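Local coordinates for envelope glycoprotein (PDB 5ZKX), which probably mediates fusion of the viral envelope with the host cell membrane, as a gp64-family class III fusion glycoprotein captured in its trimeric postfusion form, at residues A[89-98]-A[115-126]. Residues are numbered along the deposited sequence; the frame is centred on the assembly and turned at random.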
loop_
_atom_site.group_PDB
_atom_site.type_symbol
_atom_site.label_atom_id
_atom_site.label_comp_id
_atom_site.label_asym_id
_atom_site.label_seq_id
_atom_site.Cartn_x
_atom_site.Cartn_y
_atom_site.Cartn_z
ATOM N N GLU A 89 -4.320 -35.717 0.041
ATOM C CA GLU A 89 -4.180 -34.741 1.125
ATOM C C GLU A 89 -3.627 -35.413 2.381
ATOM O O GLU A 89 -4.108 -35.203 3.496
ATOM C CB GLU A 89 -5.503 -34.026 1.408
ATOM C CG GLU A 89 -6.022 -33.209 0.234
ATOM C CD GLU A 89 -6.820 -31.991 0.668
ATOM O OE1 GLU A 89 -6.847 -31.687 1.881
ATOM O OE2 GLU A 89 -7.424 -31.339 -0.208
ATOM N N VAL A 90 -2.592 -36.224 2.183
ATOM C CA VAL A 90 -2.034 -37.071 3.232
ATOM C C VAL A 90 -0.566 -37.320 2.911
ATOM O O VAL A 90 -0.210 -37.574 1.758
ATOM C CB VAL A 90 -2.819 -38.398 3.341
ATOM C CG1 VAL A 90 -1.941 -39.497 3.889
ATOM C CG2 VAL A 90 -4.060 -38.226 4.203
ATOM N N CYS A 91 0.288 -37.246 3.928
ATOM C CA CYS A 91 1.704 -37.536 3.765
ATOM C C CYS A 91 2.053 -38.863 4.430
ATOM O O CYS A 91 1.423 -39.271 5.411
ATOM C CB CYS A 91 2.574 -36.413 4.341
ATOM S SG CYS A 91 2.081 -35.848 5.979
ATOM N N TYR A 92 3.058 -39.539 3.880
ATOM C CA TYR A 92 3.492 -40.846 4.355
ATOM C C TYR A 92 4.910 -40.756 4.905
ATOM O O TYR A 92 5.787 -40.148 4.285
ATOM C CB TYR A 92 3.435 -41.885 3.233
ATOM C CG TYR A 92 2.036 -42.280 2.803
ATOM C CD1 TYR A 92 1.350 -43.299 3.451
ATOM C CD2 TYR A 92 1.408 -41.645 1.738
ATOM C CE1 TYR A 92 0.077 -43.671 3.057
ATOM C CE2 TYR A 92 0.132 -42.009 1.337
ATOM C CZ TYR A 92 -0.529 -43.023 2.001
ATOM O OH TYR A 92 -1.798 -43.399 1.615
ATOM N N THR A 93 5.133 -41.370 6.069
ATOM C CA THR A 93 6.431 -41.340 6.731
ATOM C C THR A 93 6.776 -42.734 7.240
ATOM O O THR A 93 6.002 -43.686 7.092
ATOM C CB THR A 93 6.457 -40.342 7.896
ATOM O OG1 THR A 93 5.312 -40.549 8.734
ATOM C CG2 THR A 93 6.457 -38.914 7.385
ATOM N N GLY A 94 7.955 -42.844 7.846
ATOM C CA GLY A 94 8.370 -44.054 8.510
ATOM C C GLY A 94 7.748 -44.169 9.887
ATOM O O GLY A 94 6.818 -43.435 10.236
ATOM N N PRO A 95 8.257 -45.089 10.702
ATOM C CA PRO A 95 7.645 -45.355 12.007
ATOM C C PRO A 95 8.153 -44.450 13.118
ATOM O O PRO A 95 9.278 -43.944 13.097
ATOM C CB PRO A 95 8.053 -46.811 12.269
ATOM C CG PRO A 95 9.402 -46.907 11.637
ATOM C CD PRO A 95 9.359 -46.020 10.412
ATOM N N GLU A 96 7.293 -44.260 14.113
ATOM C CA GLU A 96 7.643 -43.527 15.325
ATOM C C GLU A 96 8.309 -44.497 16.295
ATOM O O GLU A 96 7.658 -45.399 16.831
ATOM C CB GLU A 96 6.406 -42.885 15.949
ATOM C CG GLU A 96 6.706 -41.946 17.105
ATOM C CD GLU A 96 6.850 -40.503 16.663
ATOM O OE1 GLU A 96 6.303 -40.152 15.597
ATOM O OE2 GLU A 96 7.508 -39.718 17.379
ATOM N N VAL A 97 9.607 -44.314 16.517
ATOM C CA VAL A 97 10.403 -45.193 17.363
ATOM C C VAL A 97 10.734 -44.455 18.649
ATOM O O VAL A 97 11.289 -43.350 18.612
ATOM C CB VAL A 97 11.689 -45.641 16.654
ATOM C CG1 VAL A 97 12.557 -46.410 17.623
ATOM C CG2 VAL A 97 11.362 -46.463 15.415
ATOM N N GLN A 98 10.408 -45.067 19.784
ATOM C CA GLN A 98 10.668 -44.455 21.079
ATOM C C GLN A 98 11.191 -45.499 22.051
ATOM O O GLN A 98 10.547 -46.531 22.263
ATOM C CB GLN A 98 9.407 -43.804 21.648
ATOM C CG GLN A 98 9.601 -43.273 23.050
ATOM C CD GLN A 98 8.382 -42.559 23.576
ATOM O OE1 GLN A 98 7.288 -42.687 23.026
ATOM N NE2 GLN A 98 8.560 -41.802 24.651
ATOM N N ASP A 115 5.290 -45.945 5.312
ATOM C CA ASP A 115 3.938 -46.475 5.238
ATOM C C ASP A 115 3.028 -45.945 6.335
ATOM O O ASP A 115 1.873 -46.380 6.415
ATOM C CB ASP A 115 3.960 -48.012 5.290
ATOM C CG ASP A 115 4.813 -48.547 6.428
ATOM O OD1 ASP A 115 5.282 -47.739 7.257
ATOM O OD2 ASP A 115 5.018 -49.777 6.488
ATOM N N ASN A 116 3.502 -45.037 7.184
ATOM C CA ASN A 116 2.658 -44.404 8.187
ATOM C C ASN A 116 2.002 -43.181 7.561
ATOM O O ASN A 116 2.694 -42.257 7.121
ATOM C CB ASN A 116 3.466 -44.014 9.425
ATOM C CG ASN A 116 4.024 -45.217 10.158
ATOM O OD1 ASN A 116 4.476 -46.177 9.539
ATOM N ND2 ASN A 116 3.990 -45.172 11.482
ATOM N N LYS A 117 0.675 -43.184 7.515
ATOM C CA LYS A 117 -0.091 -42.127 6.872
ATOM C C LYS A 117 -0.555 -41.123 7.916
ATOM O O LYS A 117 -1.047 -41.508 8.983
ATOM C CB LYS A 117 -1.287 -42.712 6.116
ATOM C CG LYS A 117 -2.574 -41.909 6.212
ATOM C CD LYS A 117 -3.784 -42.805 6.022
ATOM C CE LYS A 117 -3.869 -43.320 4.592
ATOM N NZ LYS A 117 -5.086 -44.151 4.376
ATOM N N HIS A 118 -0.383 -39.840 7.613
ATOM C CA HIS A 118 -0.860 -38.762 8.463
ATOM C C HIS A 118 -1.536 -37.700 7.610
ATOM O O HIS A 118 -1.227 -37.541 6.425
ATOM C CB HIS A 118 0.277 -38.102 9.259
ATOM C CG HIS A 118 1.344 -39.052 9.702
ATOM N ND1 HIS A 118 1.301 -39.707 10.913
ATOM C CD2 HIS A 118 2.496 -39.441 9.105
ATOM C CE1 HIS A 118 2.375 -40.466 11.039
ATOM N NE2 HIS A 118 3.117 -40.322 9.955
ATOM N N ARG A 119 -2.467 -36.975 8.227
ATOM C CA ARG A 119 -2.937 -35.734 7.625
ATOM C C ARG A 119 -1.957 -34.599 7.894
ATOM O O ARG A 119 -1.650 -33.810 6.993
ATOM C CB ARG A 119 -4.326 -35.387 8.154
ATOM C CG ARG A 119 -5.435 -36.225 7.549
ATOM C CD ARG A 119 -6.795 -35.763 8.038
ATOM N NE ARG A 119 -6.984 -34.330 7.838
ATOM C CZ ARG A 119 -8.091 -33.673 8.160
ATOM N NH1 ARG A 119 -9.112 -34.325 8.698
ATOM N NH2 ARG A 119 -8.180 -32.368 7.943
ATOM N N ALA A 120 -1.457 -34.515 9.125
ATOM C CA ALA A 120 -0.379 -33.606 9.486
ATOM C C ALA A 120 0.366 -34.220 10.660
ATOM O O ALA A 120 -0.247 -34.847 11.527
ATOM C CB ALA A 120 -0.903 -32.213 9.844
ATOM N N LYS A 121 1.686 -34.046 10.682
ATOM C CA LYS A 121 2.524 -34.739 11.656
ATOM C C LYS A 121 3.756 -33.900 11.953
ATOM O O LYS A 121 4.524 -33.586 11.041
ATOM C CB LYS A 121 2.931 -36.118 11.130
ATOM C CG LYS A 121 3.931 -36.859 12.002
ATOM C CD LYS A 121 3.316 -37.255 13.332
ATOM C CE LYS A 121 4.312 -38.018 14.185
ATOM N NZ LYS A 121 5.532 -37.210 14.455
ATOM N N GLU A 122 3.941 -33.543 13.220
ATOM C CA GLU A 122 5.137 -32.855 13.682
ATOM C C GLU A 122 5.985 -33.817 14.503
ATOM O O GLU A 122 5.452 -34.648 15.245
ATOM C CB GLU A 122 4.783 -31.624 14.521
ATOM C CG GLU A 122 5.965 -30.708 14.791
ATOM C CD GLU A 122 6.702 -30.330 13.520
ATOM O OE1 GLU A 122 6.088 -29.684 12.644
ATOM O OE2 GLU A 122 7.889 -30.688 13.389
ATOM N N LEU A 123 7.303 -33.707 14.365
ATOM C CA LEU A 123 8.188 -34.617 15.070
ATOM C C LEU A 123 8.399 -34.156 16.506
ATOM O O LEU A 123 8.182 -32.992 16.854
ATOM C CB LEU A 123 9.532 -34.746 14.345
ATOM C CG LEU A 123 10.497 -33.559 14.261
ATOM C CD1 LEU A 123 11.414 -33.486 15.469
ATOM C CD2 LEU A 123 11.324 -33.670 12.998
ATOM N N GLU A 124 8.824 -35.094 17.348
ATOM C CA GLU A 124 9.222 -34.799 18.716
ATOM C C GLU A 124 10.718 -35.034 18.858
ATOM O O GLU A 124 11.232 -36.075 18.435
ATOM C CB GLU A 124 8.453 -35.654 19.724
ATOM C CG GLU A 124 8.756 -35.290 21.172
ATOM C CD GLU A 124 7.853 -36.002 22.157
ATOM O OE1 GLU A 124 7.309 -35.332 23.061
ATOM O OE2 GLU A 124 7.686 -37.231 22.029
ATOM N N LYS A 125 11.412 -34.061 19.448
ATOM C CA LYS A 125 12.863 -34.119 19.607
ATOM C C LYS A 125 13.182 -34.805 20.932
ATOM O O LYS A 125 13.484 -34.170 21.944
ATOM C CB LYS A 125 13.455 -32.718 19.534
ATOM C CG LYS A 125 14.968 -32.659 19.603
ATOM C CD LYS A 125 15.420 -31.275 20.015
ATOM C CE LYS A 125 16.929 -31.162 20.011
ATOM N NZ LYS A 125 17.365 -29.812 20.472
ATOM N N ARG A 126 13.117 -36.137 20.919
ATOM C CA ARG A 126 13.290 -36.940 22.121
ATOM C C ARG A 126 14.524 -37.824 22.005
ATOM O O ARG A 126 14.847 -38.323 20.924
ATOM C CB ARG A 126 12.059 -37.805 22.397
ATOM C CG ARG A 126 11.730 -38.758 21.284
ATOM C CD ARG A 126 10.798 -39.859 21.741
ATOM N NE ARG A 126 10.568 -40.807 20.657
ATOM C CZ ARG A 126 9.607 -40.682 19.749
ATOM N NH1 ARG A 126 8.773 -39.651 19.794
ATOM N NH2 ARG A 126 9.479 -41.593 18.795
#
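Cys-91 and His-118 exchange both of their backbone hydrogen bonds, and Thr-93 and Asn-116 do the same, joining strands 91-93 and 116-118 into a short two-stranded antiparallel sheet with a classic beta bulge where Asp-115 and Asn-116 both face Thr-93. On the face carrying Cys-91, Thr-93 and His-118 the packing is close. The imidazole NE2 of His-118 donates to Thr-93 OG1 in the ring plane but bent (136°), the modelled 2.5 Å being doubtfully short, while Lys-121 CB sits over the rim of one ring face, 3.6 Å above the plane. Thr-93 also packs on Trp-141 of strand 134-148, to which the Cys-91–Cys-143 disulfide ties the pair.

The other face is more open to solvent, though Val-90 CG1 packs at 3.4 Å against Lys-117 CG and near the rim of one face of the Tyr-92 ring. Lys-117 runs alongside Tyr-92, its CB 3.5 Å from CE1 of the ring, whose hydroxyl bonds to Glu-88.

Farther along, the buried guanidinium of Arg-126 meets two acceptors in its plane. NH1 reaches the anti lone pair of Glu-96 OE2 at 2.7 Å, and NH2 reaches Val-97 O from above the carbonyl plane at 2.5 Å, short for such a bond. Gln-98 CB lies over one guanidinium face. A bend at chi2 (93°) turns the Glu-96 carboxylate so that OE1 also forms a salt bridge with Lys-121 NZ (3.2 Å), its hydrogen bond weak; NZ bonds Trp-141 O as well. Networked with Lys-121, Glu-124 and Arg-126, and bonded to Ser-140, Glu-96 probably stays ionised and, with Glu-124, helps offset the buried charge of Arg-126.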